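Local coordinates for protein L-asparaginase I (Vibrio cholerae, PDB 2OCD) that probably hydrolyses L-asparagine to L-aspartate and ammonium, as a homotetrameric enzyme of the asparaginase 1 family, at residues B[7-12]-B[72-77]; B[217-220]-B[225-228]; B[136-141]-B[185-190]; B[33-38]-B[120-125]. All coordinates share one frame; numbering follows the deposited sequence. Where two conformers were deposited one is given.

How the contacts relate
Contacts 1, 3 and 4 belong to the N-terminal domain, whereas contact 2 lies across the chain's centre in the C-terminal one, its centre about 40 Å or more from the others. Contact 1, nearest the middle of the chain, sets a helix on the main sheet and is the one with hydrogen bonds, both weak, between its segments. Contact 3 involves the same sheet at its outer end, and the two meet where Ile8 touches Leu136. Contact 4, partly buried, joins the end of helix 31-35 to a turn near the predicted nucleophile. Contacts 2 to 4 are made mainly of van der Waals touches, contact 2 bordering the second subunit and contacts 3 and 4 the third.

Contact 1. Residues B[7-12]-B[72-77]; sequences YIAYTG and ADDIAA
Tyr7 and Asp74 make the polar part of this contact between strand 7-12 and helix 72-77. The phenol OH lies almost evenly between the two carboxylate oxygens, 2.8 Å from Asp74 OD2 and 2.9 Å from Asp74 OD1. Both hydrogen bonds are weak. OD1 sits at the edge of the Tyr7 ring and in its plane, while the carboxylate plane is turned 72° from that ring. Asp74 swings its CG away from its own backbone N (chi1 176°), which carries the group toward the strand. There OD1 also has a hydrogen bond with Tyr54 OH, its stronger partner, and an acetate ion lies close by. Ala9 CB adds a plain van der Waals touch on Asp74 OD1 at 3.9 Å.

The apolar part is thin: Ile75 CD1 approaches Tyr7 CD2 at 4.4 Å. Phe85 of the next strand touches both Tyr7 and Ile75.

Strand and helix run nearly antiparallel, at 160°, with axes 10.5 Å apart. Helix 65-78 links strands 48-58 and 84-88, which flank strand 5-12 in the sheet: a beta-alpha-beta crossover within the three-layered alpha/beta N-terminal domain of the asparaginases.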
loop_
_atom_site.group_PDB
_atom_site.type_symbol
_atom_site.label_atom_id
_atom_site.label_comp_id
_atom_site.label_asym_id
_atom_site.label_seq_id
_atom_site.Cartn_x
_atom_site.Cartn_y
_atom_site.Cartn_z
ATOM N N TYR B 7 11.086 29.574 -16.269
ATOM C CA TYR B 7 10.399 30.735 -15.808
ATOM C C TYR B 7 9.437 30.267 -14.713
ATOM O O TYR B 7 8.646 29.349 -14.955
ATOM C CB TYR B 7 9.644 31.336 -16.973
ATOM C CG TYR B 7 8.687 32.427 -16.632
ATOM C CD1 TYR B 7 9.115 33.741 -16.569
ATOM C CD2 TYR B 7 7.346 32.158 -16.434
ATOM C CE1 TYR B 7 8.237 34.761 -16.280
ATOM C CE2 TYR B 7 6.451 33.160 -16.156
ATOM C CZ TYR B 7 6.894 34.462 -16.075
ATOM O OH TYR B 7 6.020 35.476 -15.809
ATOM N N ILE B 8 9.542 30.879 -13.515
ATOM C CA ILE B 8 8.648 30.597 -12.434
ATOM C C ILE B 8 7.694 31.722 -12.272
ATOM O O ILE B 8 8.102 32.876 -12.076
ATOM C CB ILE B 8 9.354 30.521 -11.137
ATOM C CG1 ILE B 8 10.486 29.500 -11.205
ATOM C CG2 ILE B 8 8.368 30.150 -10.053
ATOM C CD1 ILE B 8 11.396 29.606 -9.986
ATOM N N ALA B 9 6.413 31.385 -12.364
ATOM C CA ALA B 9 5.336 32.331 -12.181
ATOM C C ALA B 9 4.741 32.082 -10.781
ATOM O O ALA B 9 4.096 31.041 -10.553
ATOM C CB ALA B 9 4.296 32.093 -13.257
ATOM N N TYR B 10 5.001 32.987 -9.830
ATOM C CA TYR B 10 4.433 32.852 -8.453
ATOM C C TYR B 10 3.135 33.558 -8.491
ATOM O O TYR B 10 3.090 34.770 -8.343
ATOM C CB TYR B 10 5.334 33.444 -7.345
ATOM C CG TYR B 10 4.727 33.429 -5.965
ATOM C CD1 TYR B 10 3.998 32.328 -5.514
ATOM C CD2 TYR B 10 4.891 34.484 -5.099
ATOM C CE1 TYR B 10 3.434 32.291 -4.241
ATOM C CE2 TYR B 10 4.331 34.468 -3.819
ATOM C CZ TYR B 10 3.610 33.374 -3.393
ATOM O OH TYR B 10 2.999 33.355 -2.129
ATOM N N THR B 11 2.081 32.797 -8.725
ATOM C CA THR B 11 0.759 33.346 -8.919
ATOM C C THR B 11 0.080 33.606 -7.574
ATOM O O THR B 11 -0.773 34.491 -7.445
ATOM C CB THR B 11 -0.069 32.387 -9.730
ATOM O OG1 THR B 11 -0.385 31.246 -8.935
ATOM C CG2 THR B 11 0.724 31.927 -10.962
ATOM N N GLY B 12 0.487 32.834 -6.576
ATOM C CA GLY B 12 -0.153 32.832 -5.256
ATOM C C GLY B 12 0.069 31.522 -4.491
ATOM O O GLY B 12 0.743 30.574 -4.962
ATOM N N ALA B 72 -2.323 32.074 -18.564
ATOM C CA ALA B 72 -2.090 31.701 -19.964
ATOM C C ALA B 72 -1.389 32.838 -20.705
ATOM O O ALA B 72 -0.407 32.646 -21.385
ATOM C CB ALA B 72 -3.411 31.348 -20.645
ATOM N N ASP B 73 -1.887 34.053 -20.565
ATOM C CA ASP B 73 -1.287 35.174 -21.288
ATOM C C ASP B 73 0.135 35.442 -20.870
ATOM O O ASP B 73 0.923 35.893 -21.664
ATOM C CB ASP B 73 -2.102 36.423 -21.084
ATOM C CG ASP B 73 -3.456 36.344 -21.741
ATOM O OD1 ASP B 73 -3.648 35.518 -22.677
ATOM O OD2 ASP B 73 -4.324 37.140 -21.303
ATOM N N ASP B 74 0.439 35.175 -19.611
ATOM C CA ASP B 74 1.752 35.423 -19.068
ATOM C C ASP B 74 2.688 34.386 -19.689
ATOM O O ASP B 74 3.709 34.711 -20.312
ATOM C CB ASP B 74 1.658 35.309 -17.555
ATOM C CG ASP B 74 2.977 35.442 -16.878
ATOM O OD1 ASP B 74 3.217 34.890 -15.774
ATOM O OD2 ASP B 74 3.807 36.093 -17.467
ATOM N N ILE B 75 2.298 33.130 -19.608
ATOM C CA ILE B 75 3.050 32.088 -20.297
ATOM C C ILE B 75 3.364 32.413 -21.790
ATOM O O ILE B 75 4.560 32.350 -22.215
ATOM C CB ILE B 75 2.345 30.709 -20.132
ATOM C CG1 ILE B 75 2.364 30.327 -18.663
ATOM C CG2 ILE B 75 3.071 29.592 -20.956
ATOM C CD1 ILE B 75 3.769 30.295 -18.124
ATOM N N ALA B 76 2.316 32.739 -22.555
ATOM C CA ALA B 76 2.427 33.103 -23.980
ATOM C C ALA B 76 3.486 34.181 -24.214
ATOM O O ALA B 76 4.321 34.071 -25.124
ATOM C CB ALA B 76 1.084 33.620 -24.512
ATOM N N ALA B 77 3.438 35.220 -23.380
ATOM C CA ALA B 77 4.349 36.324 -23.503
ATOM C C ALA B 77 5.747 35.811 -23.262
ATOM O O ALA B 77 6.679 36.326 -23.849
ATOM C CB ALA B 77 4.023 37.394 -22.529
#

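Contact 2. Residues B[217-220]-B[225-228]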
loop_
_atom_site.group_PDB
_atom_site.type_symbol
_atom_site.label_atom_id
_atom_site.label_comp_id
_atom_site.label_asym_id
_atom_site.label_seq_id
_atom_site.Cartn_x
_atom_site.Cartn_y
_atom_site.Cartn_z
ATOM N N THR B 217 -25.648 16.409 -8.867
ATOM C CA THR B 217 -25.295 15.171 -8.215
ATOM C C THR B 217 -26.615 14.440 -7.983
ATOM O O THR B 217 -27.468 14.887 -7.227
ATOM C CB THR B 217 -24.633 15.388 -6.839
ATOM O OG1 THR B 217 -23.585 16.366 -6.943
ATOM C CG2 THR B 217 -24.069 14.053 -6.306
HETATM N N MSE B 218 -26.768 13.290 -8.614
HETATM C CA MSE B 218 -27.981 12.559 -8.447
HETATM C C MSE B 218 -27.924 11.932 -7.065
HETATM O O MSE B 218 -26.876 11.538 -6.591
HETATM C CB MSE B 218 -28.100 11.465 -9.482
HETATM C CG MSE B 218 -28.041 11.935 -10.877
HETATM SE SE MSE B 218 -29.678 12.705 -11.528
HETATM C CE MSE B 218 -29.341 12.568 -13.445
ATOM N N TYR B 219 -29.078 11.852 -6.444
ATOM C CA TYR B 219 -29.247 11.040 -5.285
ATOM C C TYR B 219 -30.585 10.400 -5.480
ATOM O O TYR B 219 -31.325 10.813 -6.336
ATOM C CB TYR B 219 -29.213 11.876 -4.021
ATOM C CG TYR B 219 -30.064 13.117 -4.059
ATOM C CD1 TYR B 219 -31.387 13.076 -3.644
ATOM C CD2 TYR B 219 -29.528 14.345 -4.492
ATOM C CE1 TYR B 219 -32.172 14.198 -3.603
ATOM C CE2 TYR B 219 -30.304 15.499 -4.507
ATOM C CZ TYR B 219 -31.648 15.417 -4.030
ATOM O OH TYR B 219 -32.473 16.541 -4.044
ATOM N N PRO B 220 -30.893 9.367 -4.694
ATOM C CA PRO B 220 -32.155 8.677 -4.888
ATOM C C PRO B 220 -33.299 9.608 -4.575
ATOM O O PRO B 220 -33.240 10.338 -3.577
ATOM C CB PRO B 220 -32.096 7.541 -3.858
ATOM C CG PRO B 220 -30.646 7.430 -3.508
ATOM C CD PRO B 220 -30.133 8.793 -3.580
ATOM N N GLU B 225 -37.998 18.895 -10.218
ATOM C CA GLU B 225 -38.094 20.277 -9.800
ATOM C C GLU B 225 -36.764 20.890 -9.360
ATOM O O GLU B 225 -36.475 22.028 -9.742
ATOM C CB GLU B 225 -39.119 20.421 -8.690
ATOM C CG GLU B 225 -40.534 20.097 -9.139
ATOM C CD GLU B 225 -41.406 19.748 -7.974
ATOM O OE1 GLU B 225 -41.624 18.536 -7.746
ATOM O OE2 GLU B 225 -41.847 20.681 -7.260
ATOM N N VAL B 226 -35.936 20.190 -8.584
ATOM C CA VAL B 226 -34.590 20.738 -8.344
ATOM C C VAL B 226 -33.771 20.758 -9.663
ATOM O O VAL B 226 -32.991 21.691 -9.949
ATOM C CB VAL B 226 -33.817 19.995 -7.249
ATOM C CG1 VAL B 226 -34.780 19.253 -6.323
ATOM C CG2 VAL B 226 -32.763 19.047 -7.819
ATOM N N ILE B 227 -33.954 19.749 -10.496
ATOM C CA ILE B 227 -33.264 19.729 -11.775
ATOM C C ILE B 227 -33.754 20.818 -12.725
ATOM O O ILE B 227 -32.983 21.370 -13.487
ATOM C CB ILE B 227 -33.278 18.308 -12.368
ATOM C CG1 ILE B 227 -32.248 17.474 -11.564
ATOM C CG2 ILE B 227 -32.991 18.326 -13.888
ATOM C CD1 ILE B 227 -32.506 16.005 -11.559
ATOM N N ARG B 228 -35.021 21.157 -12.642
ATOM C CA ARG B 228 -35.545 22.282 -13.403
ATOM C C ARG B 228 -34.822 23.573 -13.027
ATOM O O ARG B 228 -34.413 24.294 -13.891
ATOM C CB ARG B 228 -37.029 22.419 -13.157
ATOM C CG ARG B 228 -37.695 23.456 -14.004
ATOM C CD ARG B 228 -39.041 23.778 -13.420
ATOM N NE ARG B 228 -38.866 24.390 -12.088
ATOM C CZ ARG B 228 -39.653 24.180 -11.026
ATOM N NH1 ARG B 228 -40.708 23.349 -11.106
ATOM N NH2 ARG B 228 -39.380 24.797 -9.869
#
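A beta-alpha-beta unit of the C-terminal domain supplies both sides of this contact: Met218 and Tyr219, in the loop that leaves strand 213-217, turn their side chains back onto Ile227 and Val226 of the helix that follows. Met218 is present as selenomethionine, and its selenium is the touching atom, with SE 4.3 Å from Ile227 CD1. The terminal methyl plays a smaller part, since CE of Met218 is 5.0 Å from that same CD1. Met218 folds at its first two torsions (chi1 -57°, chi2 -79°), which brings the selenium round toward the helix although CB does not point there. Ile227 answers with an extended outer branch, CD1 standing anti to CA at chi2 155°.

The second pair is equally light. Tyr219 presents its hydroxyl end, not a ring face, to the helix, and its OH is 4.2 Å from Val226 CG1. That hydroxyl is satisfied across the subunit boundary by a hydrogen bond with Ile213 O of the second subunit, so the valine merely flanks a polar atom engaged in the interface. No hydrogen bond joins the two segments, and both touches are slightly longer than close van der Waals contact.

Leu254 of helix 252-263 packs against both Met218 and Ile227, closing this small hydrophobic cluster from the neighbouring helix. A backbone bond of Met218 with Leu241 carries the pairing with strand 237-242 just beyond strand 213-217, while Leu307 of the second subunit packs on Tyr219.

Contact 3. Residues B[136-141]-B[185-190]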
loop_
_atom_site.group_PDB
_atom_site.type_symbol
_atom_site.label_atom_id
_atom_site.label_comp_id
_atom_site.label_asym_id
_atom_site.label_seq_id
_atom_site.Cartn_x
_atom_site.Cartn_y
_atom_site.Cartn_z
ATOM N N LEU B 136 11.505 22.079 -10.993
ATOM C CA LEU B 136 12.549 22.679 -11.779
ATOM C C LEU B 136 13.428 21.621 -12.455
ATOM O O LEU B 136 13.644 21.687 -13.657
ATOM C CB LEU B 136 13.384 23.660 -10.946
ATOM C CG LEU B 136 12.750 25.060 -10.735
ATOM C CD1 LEU B 136 13.650 25.980 -9.855
ATOM C CD2 LEU B 136 12.397 25.771 -12.063
ATOM N N HIS B 137 13.907 20.641 -11.708
ATOM C CA HIS B 137 14.761 19.619 -12.281
ATOM C C HIS B 137 14.042 18.842 -13.405
ATOM O O HIS B 137 14.647 18.543 -14.444
ATOM C CB HIS B 137 15.268 18.664 -11.181
ATOM C CG HIS B 137 16.097 17.520 -11.683
ATOM N ND1 HIS B 137 17.269 17.696 -12.382
ATOM C CD2 HIS B 137 15.937 16.181 -11.552
ATOM C CE1 HIS B 137 17.797 16.516 -12.663
ATOM N NE2 HIS B 137 17.011 15.579 -12.161
ATOM N N VAL B 138 12.759 18.544 -13.199
ATOM C CA VAL B 138 11.956 17.724 -14.134
ATOM C C VAL B 138 11.636 18.484 -15.426
ATOM O O VAL B 138 11.742 17.936 -16.521
ATOM C CB VAL B 138 10.672 17.217 -13.423
ATOM C CG1 VAL B 138 9.675 16.723 -14.383
ATOM C CG2 VAL B 138 11.028 16.103 -12.476
ATOM N N ALA B 139 11.261 19.742 -15.290
ATOM C CA ALA B 139 11.166 20.686 -16.410
ATOM C C ALA B 139 12.391 20.732 -17.315
ATOM O O ALA B 139 12.252 20.820 -18.498
ATOM C CB ALA B 139 10.906 22.095 -15.866
ATOM N N ALA B 140 13.594 20.704 -16.742
ATOM C CA ALA B 140 14.820 20.914 -17.472
ATOM C C ALA B 140 15.434 19.611 -17.915
ATOM O O ALA B 140 15.970 19.513 -19.008
ATOM C CB ALA B 140 15.798 21.657 -16.605
ATOM N N ASN B 141 15.395 18.600 -17.078
ATOM C CA ASN B 141 16.048 17.344 -17.459
ATOM C C ASN B 141 15.114 16.256 -17.967
ATOM O O ASN B 141 15.565 15.216 -18.455
ATOM C CB ASN B 141 16.907 16.845 -16.296
ATOM C CG ASN B 141 18.085 17.800 -15.994
ATOM O OD1 ASN B 141 17.923 19.025 -15.924
ATOM N ND2 ASN B 141 19.264 17.240 -15.843
ATOM N N ILE B 185 13.843 8.721 -4.821
ATOM C CA ILE B 185 15.285 8.681 -4.851
ATOM C C ILE B 185 15.790 8.706 -6.313
ATOM O O ILE B 185 16.859 9.206 -6.623
ATOM C CB ILE B 185 15.748 7.392 -4.114
ATOM C CG1 ILE B 185 17.206 7.494 -3.682
ATOM C CG2 ILE B 185 15.490 6.170 -4.974
ATOM C CD1 ILE B 185 17.376 7.835 -2.208
ATOM N N ASN B 186 14.992 8.170 -7.214
ATOM C CA ASN B 186 15.331 8.114 -8.615
ATOM C C ASN B 186 14.159 8.661 -9.438
ATOM O O ASN B 186 13.017 8.214 -9.250
ATOM C CB ASN B 186 15.573 6.644 -8.938
ATOM C CG ASN B 186 16.669 6.434 -9.942
ATOM O OD1 ASN B 186 17.699 7.112 -9.912
ATOM N ND2 ASN B 186 16.479 5.448 -10.827
ATOM N N ILE B 187 14.404 9.625 -10.326
ATOM C CA ILE B 187 13.358 10.022 -11.271
ATOM C C ILE B 187 12.978 8.843 -12.162
ATOM O O ILE B 187 13.806 8.305 -12.859
ATOM C CB ILE B 187 13.724 11.246 -12.138
ATOM C CG1 ILE B 187 13.393 12.552 -11.410
ATOM C CG2 ILE B 187 12.898 11.254 -13.409
ATOM C CD1 ILE B 187 14.424 13.000 -10.495
ATOM N N GLU B 188 11.693 8.482 -12.130
ATOM C CA GLU B 188 11.158 7.293 -12.785
ATOM C C GLU B 188 9.954 7.601 -13.714
ATOM O O GLU B 188 8.886 8.001 -13.276
ATOM C CB GLU B 188 10.732 6.295 -11.705
ATOM C CG GLU B 188 11.084 4.866 -11.998
ATOM C CD GLU B 188 12.584 4.648 -11.964
ATOM O OE1 GLU B 188 13.221 5.122 -10.989
ATOM O OE2 GLU B 188 13.126 4.009 -12.912
ATOM N N LEU B 189 10.132 7.337 -14.996
ATOM C CA LEU B 189 9.208 7.754 -16.040
ATOM C C LEU B 189 8.185 6.624 -16.322
ATOM O O LEU B 189 8.536 5.442 -16.282
ATOM C CB LEU B 189 10.057 8.094 -17.274
ATOM C CG LEU B 189 9.693 9.091 -18.380
ATOM C CD1 LEU B 189 9.275 10.468 -17.851
ATOM C CD2 LEU B 189 10.908 9.189 -19.344
ATOM N N SER B 190 6.919 6.950 -16.574
ATOM C CA SER B 190 5.988 5.899 -16.958
ATOM C C SER B 190 6.333 5.402 -18.343
ATOM O O SER B 190 7.058 6.050 -19.100
ATOM C CB SER B 190 4.532 6.366 -16.924
ATOM O OG SER B 190 3.936 6.065 -15.669
#
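Ile187 projects from the edge strand 187-189 onto His137 and Val138, near the C-terminal end of helix 127-141, so that this helix of the alpha/beta domain packs on the last strand of the eight-stranded mixed sheet. The shortest approach is made by the tip of the isoleucine: Ile187 CD1 lies 3.7 Å from His137 CD2. The methyl meets the imidazole at its edge, in the ring plane, with His137 NE2 a little farther from Ile187 CD1 at 4.0 Å. His137 reaches out because its CG stands opposite the backbone N (chi1 177°), extending the ring from the helix toward the strand. One helix residue on, Val138 CG2 is 4.4 Å from Ile187 CG1, so His137 and Val138 touch successive carbons, CD1 and CG1, of a single side chain.

Farther out, Leu181 of the adjoining strand 181-183 touches both Val138 and Ile187 and joins the two sides from within the sheet. Tyr142, just after the helix, also packs on Ile187. On the assembly side, Arg125 of the third subunit lies against His137 and Ile187 alike, which makes this pair part of a subunit interface.

At the start of the strand, Asn186 in the preceding loop and Glu188 flank Ile187 in sequence and are tied by a side-chain hydrogen bond. Asn186 ND2 gives it to Glu188 OE1 over 3.3 Å, with an N-H...O angle of 143°, reaching the syn lone pair of that oxygen.

Contact 4. Residues B[33-38]-B[120-125]; sequences KQLASM and PLADLR
Leu35 CD2 rests on one face of the peptide group that joins Leu121 to Ala122, the flat group on which this contact is built. The methyl stands almost straight above the nitrogen, with Leu35 CD2 3.3 Å from Ala122 N and 3.5 Å from Ala122 CA. Ala122 CB lies near the plane at its border, 3.5 Å from Leu35 CD2, whereas Leu121 CB rises from the plane on the side of the Leu35 methyl and is 3.8 Å from that CD2. The leucine thus sits like a lid on the central peptide of the type I beta turn from Pro120 to Asp123, which is closed by the bond from Asp123 N to Pro120 O.

A second meeting is tip to tip. Met38, present as selenomethionine, brings SE to 3.7 Å from Leu121 CD2, and a bend at chi3 (61°) turns its methyl back so that Met38 CE lies 4.0 Å from Leu121 CD1. Leu121 is touched on two adjoining sides, by Leu35 from the last turn of helix 31-35 and by Met38 just beyond it. At that helix end, Gln34 O accepts from the backbone N of Ser37.

Next to the turn, Pro120 packs on Thr14, the predicted nucleophile, and Leu121 pairs through its backbone with Ile15. Beyond Ala122, whose carbonyl is hydrogen-bonded to Arg43 of the third subunit, Arg125 bonds to Gly184 and Asn134 of that same subunit. With no hydrogen bond or charge between the segments, the join depends on dispersion and the hydrophobic effect, without directional bonds to fix its geometry.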
loop_
_atom_site.group_PDB
_atom_site.type_symbol
_atom_site.label_atom_id
_atom_site.label_comp_id
_atom_site.label_asym_id
_atom_site.label_seq_id
_atom_site.Cartn_x
_atom_site.Cartn_y
_atom_site.Cartn_z
ATOM N N LYS B 33 10.788 35.499 -3.743
ATOM C CA LYS B 33 11.982 35.923 -4.464
ATOM C C LYS B 33 13.196 35.980 -3.506
ATOM O O LYS B 33 14.220 35.381 -3.788
ATOM C CB LYS B 33 11.703 37.258 -5.205
ATOM C CG LYS B 33 12.850 37.901 -5.992
ATOM C CD LYS B 33 13.519 36.940 -6.913
ATOM C CE LYS B 33 14.190 37.655 -8.069
ATOM N NZ LYS B 33 14.524 36.617 -9.097
ATOM N N GLN B 34 13.071 36.654 -2.366
ATOM C CA GLN B 34 14.169 36.661 -1.358
ATOM C C GLN B 34 14.656 35.241 -1.011
ATOM O O GLN B 34 15.856 34.969 -1.001
ATOM C CB GLN B 34 13.746 37.375 -0.064
ATOM C CG GLN B 34 14.898 37.666 1.006
ATOM C CD GLN B 34 14.432 38.601 2.202
ATOM O OE1 GLN B 34 13.244 38.889 2.304
ATOM N NE2 GLN B 34 15.353 39.061 3.067
ATOM N N LEU B 35 13.708 34.345 -0.743
ATOM C CA LEU B 35 14.024 32.987 -0.299
ATOM C C LEU B 35 14.804 32.258 -1.376
ATOM O O LEU B 35 15.901 31.757 -1.102
ATOM C CB LEU B 35 12.789 32.179 0.136
ATOM C CG LEU B 35 12.304 32.344 1.587
ATOM C CD1 LEU B 35 11.691 33.689 1.685
ATOM C CD2 LEU B 35 11.296 31.279 2.113
ATOM N N ALA B 36 14.339 32.255 -2.618
ATOM C CA ALA B 36 15.086 31.525 -3.640
ATOM C C ALA B 36 16.626 31.877 -3.798
ATOM O O ALA B 36 17.253 31.420 -4.736
ATOM C CB ALA B 36 14.282 31.406 -5.000
ATOM N N SER B 37 17.178 32.664 -2.843
ATOM C CA SER B 37 18.644 32.729 -2.475
ATOM C C SER B 37 19.167 31.553 -1.592
ATOM O O SER B 37 20.082 31.708 -0.766
ATOM C CB SER B 37 18.886 33.961 -1.659
ATOM O OG SER B 37 18.532 33.681 -0.314
HETATM N N MSE B 38 18.566 30.385 -1.744
HETATM C CA MSE B 38 18.980 29.193 -1.035
HETATM C C MSE B 38 19.900 28.474 -2.010
HETATM O O MSE B 38 19.522 28.234 -3.144
HETATM C CB MSE B 38 17.753 28.332 -0.741
HETATM C CG MSE B 38 16.791 29.005 0.184
HETATM SE SE MSE B 38 14.908 28.487 0.011
HETATM C CE MSE B 38 14.942 26.543 0.424
ATOM N N PRO B 120 4.560 26.903 4.060
ATOM C CA PRO B 120 5.420 27.842 3.347
ATOM C C PRO B 120 6.873 27.392 3.318
ATOM O O PRO B 120 7.312 26.773 4.254
ATOM C CB PRO B 120 5.299 29.130 4.149
ATOM C CG PRO B 120 4.155 28.936 5.046
ATOM C CD PRO B 120 3.886 27.494 5.217
ATOM N N LEU B 121 7.596 27.728 2.260
ATOM C CA LEU B 121 9.052 27.473 2.129
ATOM C C LEU B 121 9.850 27.940 3.352
ATOM O O LEU B 121 10.767 27.242 3.827
ATOM C CB LEU B 121 9.626 28.153 0.857
ATOM C CG LEU B 121 10.981 27.703 0.258
ATOM C CD1 LEU B 121 11.031 26.180 -0.203
ATOM C CD2 LEU B 121 11.360 28.640 -0.894
ATOM N N ALA B 122 9.512 29.115 3.866
ATOM C CA ALA B 122 10.249 29.618 5.025
ATOM C C ALA B 122 10.064 28.729 6.280
ATOM O O ALA B 122 10.949 28.689 7.133
ATOM C CB ALA B 122 9.875 31.070 5.327
ATOM N N ASP B 123 8.926 28.031 6.395
ATOM C CA ASP B 123 8.590 27.268 7.603
ATOM C C ASP B 123 9.567 26.066 7.549
ATOM O O ASP B 123 9.901 25.572 6.465
ATOM C CB ASP B 123 7.076 26.824 7.602
ATOM C CG ASP B 123 6.094 27.659 8.593
ATOM O OD1 ASP B 123 6.444 28.731 9.148
ATOM O OD2 ASP B 123 4.908 27.211 8.818
ATOM N N LEU B 124 10.055 25.613 8.699
ATOM C CA LEU B 124 10.963 24.447 8.749
ATOM C C LEU B 124 10.341 23.198 8.082
ATOM O O LEU B 124 9.134 22.999 8.136
ATOM C CB LEU B 124 11.348 24.157 10.207
ATOM C CG LEU B 124 12.334 23.030 10.561
ATOM C CD1 LEU B 124 13.666 23.165 9.857
ATOM C CD2 LEU B 124 12.524 23.011 12.053
ATOM N N ARG B 125 11.165 22.375 7.442
ATOM C CA ARG B 125 10.715 21.142 6.725
ATOM C C ARG B 125 9.447 21.273 5.847
ATOM O O ARG B 125 8.595 20.365 5.779
ATOM C CB ARG B 125 10.635 19.924 7.677
ATOM C CG ARG B 125 9.562 19.935 8.758
ATOM C CD ARG B 125 9.877 18.907 9.905
ATOM N NE ARG B 125 10.194 17.605 9.353
ATOM C CZ ARG B 125 9.305 16.687 9.006
ATOM N NH1 ARG B 125 8.020 16.877 9.198
ATOM N NH2 ARG B 125 9.703 15.545 8.472
#